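PDB 6LR3: macrophage migration inhibitory factor from Oncomelania hupensis, which belongs to the macrophage migration inhibitory factor family, cytokine-like proteins that assemble as trimers of subunits each holding two beta-alpha-beta units. Local coordinates for residues B[15-24]-B[37-45]; B[73-84]-B[92-100]. One frame throughout, in Å; residues are numbered along the deposited sequence.

Contact 1 (B[15-24]-B[37-45]). With SO4 (sulfate ion), chain N.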
loop_
_atom_site.group_PDB
_atom_site.type_symbol
_atom_site.label_atom_id
_atom_site.label_comp_id
_atom_site.label_asym_id
_atom_site.label_seq_id
_atom_site.Cartn_x
_atom_site.Cartn_y
_atom_site.Cartn_z
ATOM N N ILE B 15 6.181 15.508 -14.370
ATOM C CA ILE B 15 4.925 15.796 -13.628
ATOM C C ILE B 15 4.926 17.236 -13.176
ATOM O O ILE B 15 5.878 17.703 -12.573
ATOM C CB ILE B 15 4.785 14.836 -12.438
ATOM C CG1 ILE B 15 4.829 13.394 -12.919
ATOM C CG2 ILE B 15 3.493 15.137 -11.669
ATOM C CD1 ILE B 15 4.732 12.383 -11.818
ATOM N N PRO B 16 3.831 17.982 -13.412
ATOM C CA PRO B 16 3.744 19.356 -12.953
ATOM C C PRO B 16 3.988 19.448 -11.455
ATOM O O PRO B 16 3.514 18.597 -10.693
ATOM C CB PRO B 16 2.329 19.776 -13.324
ATOM C CG PRO B 16 2.027 18.937 -14.505
ATOM C CD PRO B 16 2.630 17.605 -14.164
ATOM N N VAL B 17 4.694 20.488 -11.045
ATOM C CA VAL B 17 5.100 20.631 -9.617
ATOM C C VAL B 17 3.848 20.756 -8.739
ATOM O O VAL B 17 3.956 20.411 -7.568
ATOM C CB VAL B 17 6.021 21.858 -9.430
ATOM C CG1 VAL B 17 7.344 21.646 -10.146
ATOM C CG2 VAL B 17 5.360 23.135 -9.901
ATOM N N PHE B 18 2.711 21.229 -9.285
ATOM C CA PHE B 18 1.493 21.482 -8.483
ATOM C C PHE B 18 0.552 20.281 -8.547
ATOM O O PHE B 18 -0.537 20.376 -8.013
ATOM C CB PHE B 18 0.807 22.782 -8.882
ATOM C CG PHE B 18 0.284 22.798 -10.285
ATOM C CD1 PHE B 18 1.086 23.117 -11.363
ATOM C CD2 PHE B 18 -1.062 22.532 -10.514
ATOM C CE1 PHE B 18 0.538 23.209 -12.633
ATOM C CE2 PHE B 18 -1.580 22.543 -11.801
ATOM C CZ PHE B 18 -0.777 22.892 -12.849
ATOM N N PHE B 19 0.966 19.167 -9.119
ATOM C CA PHE B 19 0.106 17.959 -9.269
ATOM C C PHE B 19 -0.442 17.534 -7.905
ATOM O O PHE B 19 -1.666 17.406 -7.775
ATOM C CB PHE B 19 0.878 16.821 -9.933
ATOM C CG PHE B 19 0.091 15.543 -10.001
ATOM C CD1 PHE B 19 -1.071 15.415 -10.728
ATOM C CD2 PHE B 19 0.497 14.473 -9.253
ATOM C CE1 PHE B 19 -1.756 14.214 -10.783
ATOM C CE2 PHE B 19 -0.092 13.222 -9.406
ATOM C CZ PHE B 19 -1.255 13.118 -10.128
ATOM N N GLN B 20 0.412 17.325 -6.906
ATOM C CA GLN B 20 -0.092 16.840 -5.596
ATOM C C GLN B 20 -1.014 17.883 -4.945
ATOM O O GLN B 20 -2.023 17.483 -4.352
ATOM C CB GLN B 20 1.043 16.492 -4.651
ATOM C CG GLN B 20 1.693 15.167 -4.973
ATOM C CD GLN B 20 3.060 15.115 -4.345
ATOM O OE1 GLN B 20 3.979 15.792 -4.853
ATOM N NE2 GLN B 20 3.183 14.363 -3.245
ATOM N N ALA B 21 -0.690 19.166 -5.031
ATOM C CA ALA B 21 -1.542 20.268 -4.530
ATOM C C ALA B 21 -2.886 20.237 -5.235
ATOM O O ALA B 21 -3.927 20.387 -4.576
ATOM C CB ALA B 21 -0.846 21.597 -4.731
ATOM N N ALA B 22 -2.893 20.056 -6.553
ATOM C CA ALA B 22 -4.136 20.084 -7.352
ATOM C C ALA B 22 -4.985 18.882 -6.964
ATOM O O ALA B 22 -6.209 19.036 -6.797
ATOM C CB ALA B 22 -3.837 20.102 -8.839
ATOM N N LEU B 23 -4.356 17.721 -6.822
ATOM C CA LEU B 23 -5.069 16.486 -6.445
ATOM C C LEU B 23 -5.598 16.630 -5.037
ATOM O O LEU B 23 -6.744 16.236 -4.804
ATOM C CB LEU B 23 -4.107 15.306 -6.622
ATOM C CG LEU B 23 -4.697 13.926 -6.446
ATOM C CD1 LEU B 23 -5.910 13.759 -7.320
ATOM C CD2 LEU B 23 -3.642 12.893 -6.793
ATOM N N THR B 24 -4.807 17.206 -4.124
ATOM C CA THR B 24 -5.242 17.484 -2.745
ATOM C C THR B 24 -6.531 18.293 -2.794
ATOM O O THR B 24 -7.501 17.908 -2.144
ATOM C CB THR B 24 -4.182 18.250 -1.947
ATOM O OG1 THR B 24 -3.038 17.406 -1.778
ATOM C CG2 THR B 24 -4.694 18.645 -0.589
ATOM N N VAL B 37 -6.183 16.784 6.732
ATOM C CA VAL B 37 -5.941 15.327 6.897
ATOM C C VAL B 37 -5.923 14.642 5.532
ATOM O O VAL B 37 -6.005 13.407 5.503
ATOM C CB VAL B 37 -6.940 14.693 7.875
ATOM C CG1 VAL B 37 -6.694 15.238 9.289
ATOM C CG2 VAL B 37 -8.382 14.842 7.421
ATOM N N MET B 38 -5.781 15.393 4.439
ATOM C CA MET B 38 -5.635 14.820 3.084
ATOM C C MET B 38 -4.145 14.580 2.804
ATOM O O MET B 38 -3.371 15.551 2.731
ATOM C CB MET B 38 -6.205 15.766 2.026
ATOM C CG MET B 38 -6.052 15.262 0.587
ATOM S SD MET B 38 -7.037 13.772 0.257
ATOM C CE MET B 38 -8.644 14.462 0.649
ATOM N N PHE B 39 -3.757 13.332 2.618
ATOM C CA PHE B 39 -2.409 12.992 2.151
ATOM C C PHE B 39 -2.459 12.684 0.670
ATOM O O PHE B 39 -3.420 12.028 0.186
ATOM C CB PHE B 39 -1.881 11.749 2.846
ATOM C CG PHE B 39 -1.659 11.830 4.330
ATOM C CD1 PHE B 39 -2.705 11.656 5.205
ATOM C CD2 PHE B 39 -0.381 11.977 4.841
ATOM C CE1 PHE B 39 -2.491 11.643 6.579
ATOM C CE2 PHE B 39 -0.163 11.967 6.199
ATOM C CZ PHE B 39 -1.212 11.783 7.073
ATOM N N VAL B 40 -1.416 13.087 -0.044
ATOM C CA VAL B 40 -1.165 12.614 -1.416
ATOM C C VAL B 40 0.257 12.086 -1.443
ATOM O O VAL B 40 1.197 12.867 -1.247
ATOM C CB VAL B 40 -1.407 13.685 -2.500
ATOM C CG1 VAL B 40 -1.143 13.079 -3.865
ATOM C CG2 VAL B 40 -2.812 14.233 -2.429
ATOM N N ASP B 41 0.356 10.782 -1.627
ATOM C CA ASP B 41 1.619 10.017 -1.650
ATOM C C ASP B 41 1.888 9.676 -3.113
ATOM O O ASP B 41 1.209 8.797 -3.662
ATOM C CB ASP B 41 1.479 8.826 -0.714
ATOM C CG ASP B 41 2.746 8.006 -0.543
ATOM O OD1 ASP B 41 3.705 8.308 -1.232
ATOM O OD2 ASP B 41 2.680 7.045 0.267
ATOM N N LEU B 42 2.792 10.411 -3.736
ATOM C CA LEU B 42 3.122 10.242 -5.166
ATOM C C LEU B 42 4.349 9.354 -5.310
ATOM O O LEU B 42 5.413 9.726 -4.860
ATOM C CB LEU B 42 3.361 11.610 -5.800
ATOM C CG LEU B 42 3.813 11.582 -7.257
ATOM C CD1 LEU B 42 2.835 10.859 -8.150
ATOM C CD2 LEU B 42 4.050 12.992 -7.745
ATOM N N ARG B 43 4.153 8.198 -5.909
ATOM C CA ARG B 43 5.256 7.292 -6.300
ATOM C C ARG B 43 5.437 7.457 -7.807
ATOM O O ARG B 43 4.773 6.777 -8.587
ATOM C CB ARG B 43 4.963 5.838 -5.939
ATOM C CG ARG B 43 4.911 5.571 -4.443
ATOM C CD ARG B 43 3.566 5.931 -3.853
ATOM N NE ARG B 43 3.428 5.571 -2.455
ATOM C CZ ARG B 43 3.035 4.386 -2.006
ATOM N NH1 ARG B 43 2.717 3.394 -2.842
ATOM N NH2 ARG B 43 2.889 4.217 -0.693
ATOM N N SER B 44 6.289 8.390 -8.179
ATOM C CA SER B 44 6.596 8.620 -9.614
ATOM C C SER B 44 7.888 7.872 -9.957
ATOM O O SER B 44 8.650 7.498 -9.027
ATOM C CB SER B 44 6.678 10.089 -9.895
ATOM O OG SER B 44 7.732 10.636 -9.172
ATOM N N GLY B 45 8.073 7.607 -11.236
ATOM C CA GLY B 45 9.208 6.810 -11.731
ATOM C C GLY B 45 9.188 5.438 -11.091
ATOM O O GLY B 45 10.260 4.806 -10.981
HETATM S S SO4 N . 1.637 0.586 -0.558
HETATM O O1 SO4 N . 1.956 1.782 0.228
HETATM O O2 SO4 N . 2.722 -0.397 -0.437
HETATM O O3 SO4 N . 1.559 0.979 -1.964
HETATM O O4 SO4 N . 0.388 0.042 -0.154
HETATM O O HOH W 1 -1.954 16.929 0.714
#

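Contact 2 (B[73-84]-B[92-100]). With SO4 (sulfate ion), chain M.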
loop_
_atom_site.group_PDB
_atom_site.type_symbol
_atom_site.label_atom_id
_atom_site.label_comp_id
_atom_site.label_asym_id
_atom_site.label_seq_id
_atom_site.Cartn_x
_atom_site.Cartn_y
_atom_site.Cartn_z
ATOM N N ASN B 73 -17.630 6.910 -6.270
ATOM C CA ASN B 73 -16.393 6.262 -6.789
ATOM C C ASN B 73 -16.276 6.556 -8.284
ATOM O O ASN B 73 -15.178 6.918 -8.756
ATOM C CB ASN B 73 -16.370 4.764 -6.523
ATOM C CG ASN B 73 -16.262 4.402 -5.047
ATOM O OD1 ASN B 73 -15.991 5.259 -4.182
ATOM N ND2 ASN B 73 -16.473 3.119 -4.747
ATOM N N LEU B 74 -17.348 6.371 -9.043
ATOM C CA LEU B 74 -17.280 6.578 -10.502
ATOM C C LEU B 74 -16.974 8.041 -10.796
ATOM O O LEU B 74 -16.146 8.295 -11.658
ATOM C CB LEU B 74 -18.589 6.147 -11.158
ATOM C CG LEU B 74 -18.613 6.385 -12.667
ATOM C CD1 LEU B 74 -17.476 5.672 -13.357
ATOM C CD2 LEU B 74 -19.918 5.953 -13.273
ATOM N N ALA B 75 -17.634 8.976 -10.121
ATOM C CA ALA B 75 -17.471 10.431 -10.365
ATOM C C ALA B 75 -16.022 10.810 -10.055
ATOM O O ALA B 75 -15.388 11.529 -10.842
ATOM C CB ALA B 75 -18.435 11.226 -9.516
ATOM N N MET B 76 -15.496 10.337 -8.930
ATOM C CA MET B 76 -14.129 10.675 -8.501
ATOM C C MET B 76 -13.157 10.001 -9.450
ATOM O O MET B 76 -12.182 10.640 -9.791
ATOM C CB MET B 76 -13.875 10.238 -7.065
ATOM C CG MET B 76 -14.561 11.173 -6.126
ATOM S SD MET B 76 -14.216 10.767 -4.402
ATOM C CE MET B 76 -15.074 9.232 -4.121
ATOM N N ALA B 77 -13.399 8.756 -9.853
ATOM C CA ALA B 77 -12.506 8.060 -10.793
ATOM C C ALA B 77 -12.373 8.901 -12.072
ATOM O O ALA B 77 -11.263 9.100 -12.532
ATOM C CB ALA B 77 -12.997 6.675 -11.063
ATOM N N ARG B 78 -13.479 9.357 -12.643
ATOM C CA ARG B 78 -13.469 10.115 -13.919
ATOM C C ARG B 78 -12.680 11.407 -13.703
ATOM O O ARG B 78 -11.873 11.771 -14.587
ATOM C CB ARG B 78 -14.892 10.316 -14.456
ATOM C CG ARG B 78 -15.568 9.023 -14.893
ATOM C CD ARG B 78 -16.842 9.273 -15.713
ATOM N NE ARG B 78 -16.315 9.796 -16.971
ATOM C CZ ARG B 78 -15.985 9.084 -18.065
ATOM N NH1 ARG B 78 -16.300 7.799 -18.139
ATOM N NH2 ARG B 78 -15.354 9.671 -19.087
ATOM N N ASP B 79 -12.893 12.098 -12.586
ATOM C CA ASP B 79 -12.198 13.370 -12.284
ATOM C C ASP B 79 -10.712 13.101 -12.084
ATOM O O ASP B 79 -9.906 13.882 -12.587
ATOM C CB ASP B 79 -12.823 14.050 -11.077
ATOM C CG ASP B 79 -14.144 14.731 -11.395
ATOM O OD1 ASP B 79 -14.461 14.889 -12.604
ATOM O OD2 ASP B 79 -14.834 15.060 -10.448
ATOM N N MET B 80 -10.360 12.041 -11.358
ATOM C CA MET B 80 -8.931 11.663 -11.167
ATOM C C MET B 80 -8.329 11.290 -12.519
ATOM O O MET B 80 -7.230 11.755 -12.817
ATOM C CB MET B 80 -8.812 10.507 -10.171
ATOM C CG MET B 80 -9.121 10.946 -8.788
ATOM S SD MET B 80 -9.193 9.534 -7.602
ATOM C CE MET B 80 -7.467 9.063 -7.611
ATOM N N GLU B 81 -9.003 10.470 -13.313
ATOM C CA GLU B 81 -8.499 10.102 -14.649
ATOM C C GLU B 81 -8.216 11.385 -15.427
ATOM O O GLU B 81 -7.151 11.484 -16.033
ATOM C CB GLU B 81 -9.511 9.257 -15.402
ATOM C CG GLU B 81 -9.559 7.827 -14.913
ATOM C CD GLU B 81 -10.723 7.075 -15.569
ATOM O OE1 GLU B 81 -11.561 7.749 -16.230
ATOM O OE2 GLU B 81 -10.751 5.838 -15.433
ATOM N N ASP B 82 -9.155 12.328 -15.413
ATOM C CA ASP B 82 -8.975 13.566 -16.220
ATOM C C ASP B 82 -7.689 14.277 -15.772
ATOM O O ASP B 82 -6.938 14.783 -16.644
ATOM C CB ASP B 82 -10.171 14.494 -16.103
ATOM C CG ASP B 82 -11.415 14.012 -16.811
ATOM O OD1 ASP B 82 -11.377 12.994 -17.500
ATOM O OD2 ASP B 82 -12.422 14.679 -16.642
ATOM N N MET B 83 -7.468 14.366 -14.460
ATOM C CA MET B 83 -6.267 15.042 -13.931
ATOM C C MET B 83 -5.026 14.231 -14.310
ATOM O O MET B 83 -4.018 14.830 -14.643
ATOM C CB MET B 83 -6.370 15.206 -12.406
ATOM C CG MET B 83 -5.269 16.028 -11.881
ATOM S SD MET B 83 -5.562 16.492 -10.171
ATOM C CE MET B 83 -6.948 17.606 -10.290
ATOM N N PHE B 84 -5.069 12.905 -14.245
ATOM C CA PHE B 84 -3.906 12.055 -14.598
ATOM C C PHE B 84 -3.607 12.188 -16.073
ATOM O O PHE B 84 -2.450 12.222 -16.452
ATOM C CB PHE B 84 -4.172 10.584 -14.271
ATOM C CG PHE B 84 -4.350 10.281 -12.806
ATOM C CD1 PHE B 84 -3.917 11.139 -11.810
ATOM C CD2 PHE B 84 -4.967 9.100 -12.430
ATOM C CE1 PHE B 84 -4.117 10.821 -10.469
ATOM C CE2 PHE B 84 -5.133 8.772 -11.095
ATOM C CZ PHE B 84 -4.662 9.606 -10.120
ATOM N N ARG B 92 -6.455 7.164 -20.693
ATOM C CA ARG B 92 -7.512 6.707 -19.768
ATOM C C ARG B 92 -7.471 5.179 -19.651
ATOM O O ARG B 92 -7.716 4.667 -18.532
ATOM C CB ARG B 92 -8.890 7.184 -20.215
ATOM C CG ARG B 92 -9.912 7.170 -19.108
ATOM C CD ARG B 92 -11.274 7.645 -19.565
ATOM N NE ARG B 92 -11.230 9.041 -19.997
ATOM C CZ ARG B 92 -11.360 10.097 -19.217
ATOM N NH1 ARG B 92 -11.529 9.982 -17.914
ATOM N NH2 ARG B 92 -11.304 11.306 -19.753
ATOM N N GLU B 93 -7.137 4.460 -20.728
ATOM C CA GLU B 93 -7.125 2.982 -20.700
ATOM C C GLU B 93 -5.851 2.458 -20.043
ATOM O O GLU B 93 -5.633 1.220 -20.088
ATOM C CB GLU B 93 -7.314 2.415 -22.119
ATOM C CG GLU B 93 -6.166 2.739 -23.052
ATOM C CD GLU B 93 -6.376 3.977 -23.917
ATOM O OE1 GLU B 93 -7.102 4.950 -23.516
ATOM O OE2 GLU B 93 -5.752 3.996 -25.008
ATOM N N ARG B 94 -5.027 3.318 -19.433
ATOM C CA ARG B 94 -3.831 2.898 -18.679
ATOM C C ARG B 94 -3.971 3.337 -17.218
ATOM O O ARG B 94 -2.935 3.453 -16.518
ATOM C CB ARG B 94 -2.571 3.442 -19.336
ATOM C CG ARG B 94 -2.314 2.852 -20.710
ATOM C CD ARG B 94 -1.813 1.430 -20.647
ATOM N NE ARG B 94 -0.436 1.385 -20.165
ATOM C CZ ARG B 94 0.270 0.267 -20.068
ATOM N NH1 ARG B 94 -0.266 -0.885 -20.406
ATOM N NH2 ARG B 94 1.503 0.294 -19.603
ATOM N N ILE B 95 -5.199 3.589 -16.772
ATOM C CA ILE B 95 -5.453 4.066 -15.376
ATOM C C ILE B 95 -6.413 3.106 -14.680
ATOM O O ILE B 95 -7.495 2.878 -15.191
ATOM C CB ILE B 95 -6.017 5.497 -15.358
ATOM C CG1 ILE B 95 -5.094 6.464 -16.086
ATOM C CG2 ILE B 95 -6.304 5.946 -13.940
ATOM C CD1 ILE B 95 -5.734 7.810 -16.396
ATOM N N VAL B 96 -6.013 2.668 -13.493
ATOM C CA VAL B 96 -6.880 1.888 -12.582
ATOM C C VAL B 96 -6.830 2.579 -11.221
ATOM O O VAL B 96 -5.756 2.965 -10.778
ATOM C CB VAL B 96 -6.442 0.425 -12.502
ATOM C CG1 VAL B 96 -7.132 -0.316 -11.368
ATOM C CG2 VAL B 96 -6.698 -0.272 -13.828
ATOM N N ILE B 97 -7.966 2.731 -10.586
ATOM C CA ILE B 97 -8.080 3.384 -9.254
ATOM C C ILE B 97 -8.881 2.465 -8.338
ATOM O O ILE B 97 -9.956 2.030 -8.715
ATOM C CB ILE B 97 -8.718 4.781 -9.351
ATOM C CG1 ILE B 97 -8.020 5.674 -10.377
ATOM C CG2 ILE B 97 -8.762 5.402 -7.967
ATOM C CD1 ILE B 97 -8.828 6.884 -10.807
ATOM N N ARG B 98 -8.349 2.188 -7.162
ATOM C CA ARG B 98 -9.047 1.403 -6.136
ATOM C C ARG B 98 -9.468 2.355 -5.022
ATOM O O ARG B 98 -8.659 3.130 -4.513
ATOM C CB ARG B 98 -8.164 0.293 -5.596
ATOM C CG ARG B 98 -8.801 -0.516 -4.489
ATOM C CD ARG B 98 -7.887 -1.620 -4.033
ATOM N NE ARG B 98 -8.427 -2.096 -2.784
ATOM C CZ ARG B 98 -7.740 -2.485 -1.737
ATOM N NH1 ARG B 98 -6.425 -2.587 -1.778
ATOM N NH2 ARG B 98 -8.390 -2.773 -0.617
ATOM N N PHE B 99 -10.734 2.250 -4.645
ATOM C CA PHE B 99 -11.360 3.007 -3.547
ATOM C C PHE B 99 -11.399 2.077 -2.332
ATOM O O PHE B 99 -11.907 0.977 -2.418
ATOM C CB PHE B 99 -12.714 3.523 -4.010
ATOM C CG PHE B 99 -12.586 4.491 -5.161
ATOM C CD1 PHE B 99 -12.416 5.838 -4.910
ATOM C CD2 PHE B 99 -12.557 4.044 -6.467
ATOM C CE1 PHE B 99 -12.259 6.733 -5.964
ATOM C CE2 PHE B 99 -12.396 4.944 -7.512
ATOM C CZ PHE B 99 -12.245 6.279 -7.256
ATOM N N ILE B 100 -10.801 2.520 -1.233
ATOM C CA ILE B 100 -10.556 1.701 -0.019
ATOM C C ILE B 100 -11.261 2.346 1.169
ATOM O O ILE B 100 -10.797 3.337 1.732
ATOM C CB ILE B 100 -9.057 1.521 0.234
ATOM C CG1 ILE B 100 -8.323 1.019 -1.015
ATOM C CG2 ILE B 100 -8.870 0.603 1.439
ATOM C CD1 ILE B 100 -6.844 0.819 -0.835
HETATM S S SO4 M . -5.279 -2.338 1.747
HETATM O O1 SO4 M . -4.923 -2.784 0.422
HETATM O O2 SO4 M . -4.181 -2.644 2.654
HETATM O O3 SO4 M . -6.446 -2.966 2.169
HETATM O O4 SO4 M . -5.426 -0.918 1.707
HETATM O O HOH W 2 -9.551 4.336 -13.617
#

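Contact 1 (B[15-24]-B[37-45])
Val40 and Leu42, on one side of strand 39-43, pack against the first turns of helix 19-31. Val40 has CG1 anti to the backbone N (chi1 -179°), which puts it between Gln20 CG (3.7 Å) and Leu23 CD2 and turns CG2 to Thr24 OG1, a tight 3.2 Å contact. Leu42 CD1 sits at the edge of the Phe19 ring, 4.0 Å from CE2, while Leu42 CD2 meets Ile15 CD1 tip to tip; Ile15 CD1 is closer to Ser44 CB, at 3.6 Å. The Thr24 and Met38 side chains run past one another head to tail, CG2 3.8 Å from CG.

One direct hydrogen bond crosses over: Gln20 NE2 donates to Val40 O at 3.2 Å, in the amide plane but above the carbonyl plane. Arg54 of the second subunit holds Gln20 OE1. Thr24 OG1 donates to Gln20 O at 2.8 Å, and a water links this hydroxyl to Met38 O.

On the strand's other side, Arg43 pairs with Asp41 and joins the Arg43 residues of both other subunits around a sulfate ion, probably from the crystallisation liquor. In this beta-alpha-beta core the Gln20 amide, Thr24 hydroxyl and Val40 O are bonded, Gln20 tying helix, strand and subunit interface together.

Contact 2 (B[73-84]-B[92-100])
Ile97 CD1 fits against the helix at Met80 CB (3.7 Å) and Ala77 O, and Met80 CE folds back onto Ile97 CG2, the chain being bent at chi3 (68°). Ile95 follows on the same side of the strand: its CG2 touches the edge of the Phe84 ring in plane, 3.7 Å from CD2, and its CD1 meets Phe84 CB.

Toward the start of 73-84, Asn73 lies over a face of Phe99, amide and ring planes 11° apart. Asn73 CB makes a CH-pi contact 4.0 Å from the ring centroid, while ND2 bonds to Leu105 O of the third subunit. Ala77 CB packs on Phe99 CZ at 3.9 Å, and Met80 SD makes an oblique Met-aromatic contact with the same ring.

At the far end Arg92 closes a salt-bridge network. Its NH1 donates to Glu81 OE1 (2.8 Å, 161°), and NH1 and NH2 together grip Asp82 OD1 end-on, NH2 at 2.8 Å. Arg78 NH2 stands 4.0 Å over one face of the guanidinium; the carboxylates at its edge probably offset the two like charges. Glu81 OE2 takes a water shared with Ile95 O and a bond from Gly111 N of the third subunit.

Helix 70-88 thus covers strand 95-101, with Met80 and Phe84 reaching on to strand 58-64 and Met76 and Phe84 touching helix 19-31, while a strand of the third subunit pairs antiparallel with Val96 to Arg98 and carries the sheet on.

How the contacts relate
These are two similar helix-on-strand contacts on the same four-stranded sheet, each on an outermost strand and within successive beta-alpha-beta units; the segment axes run at 143° and 141°. Their centres lie about 14 Å apart, and the helices meet between them, Phe19 CZ being 3.7 Å from Phe84 CE1 and Met83 packing on Leu23. Both are largely buried. Contact 1 is the smaller and has a single direct hydrogen bond across it, from the Gln20 side-chain amide, whereas contact 2 adds an amide stacked on a ring and ends in an ionic network that runs from buried Glu81 out to the surface at Asp82. Each edge strand is continued by a different subunit, so both contacts stand beside trimer interfaces.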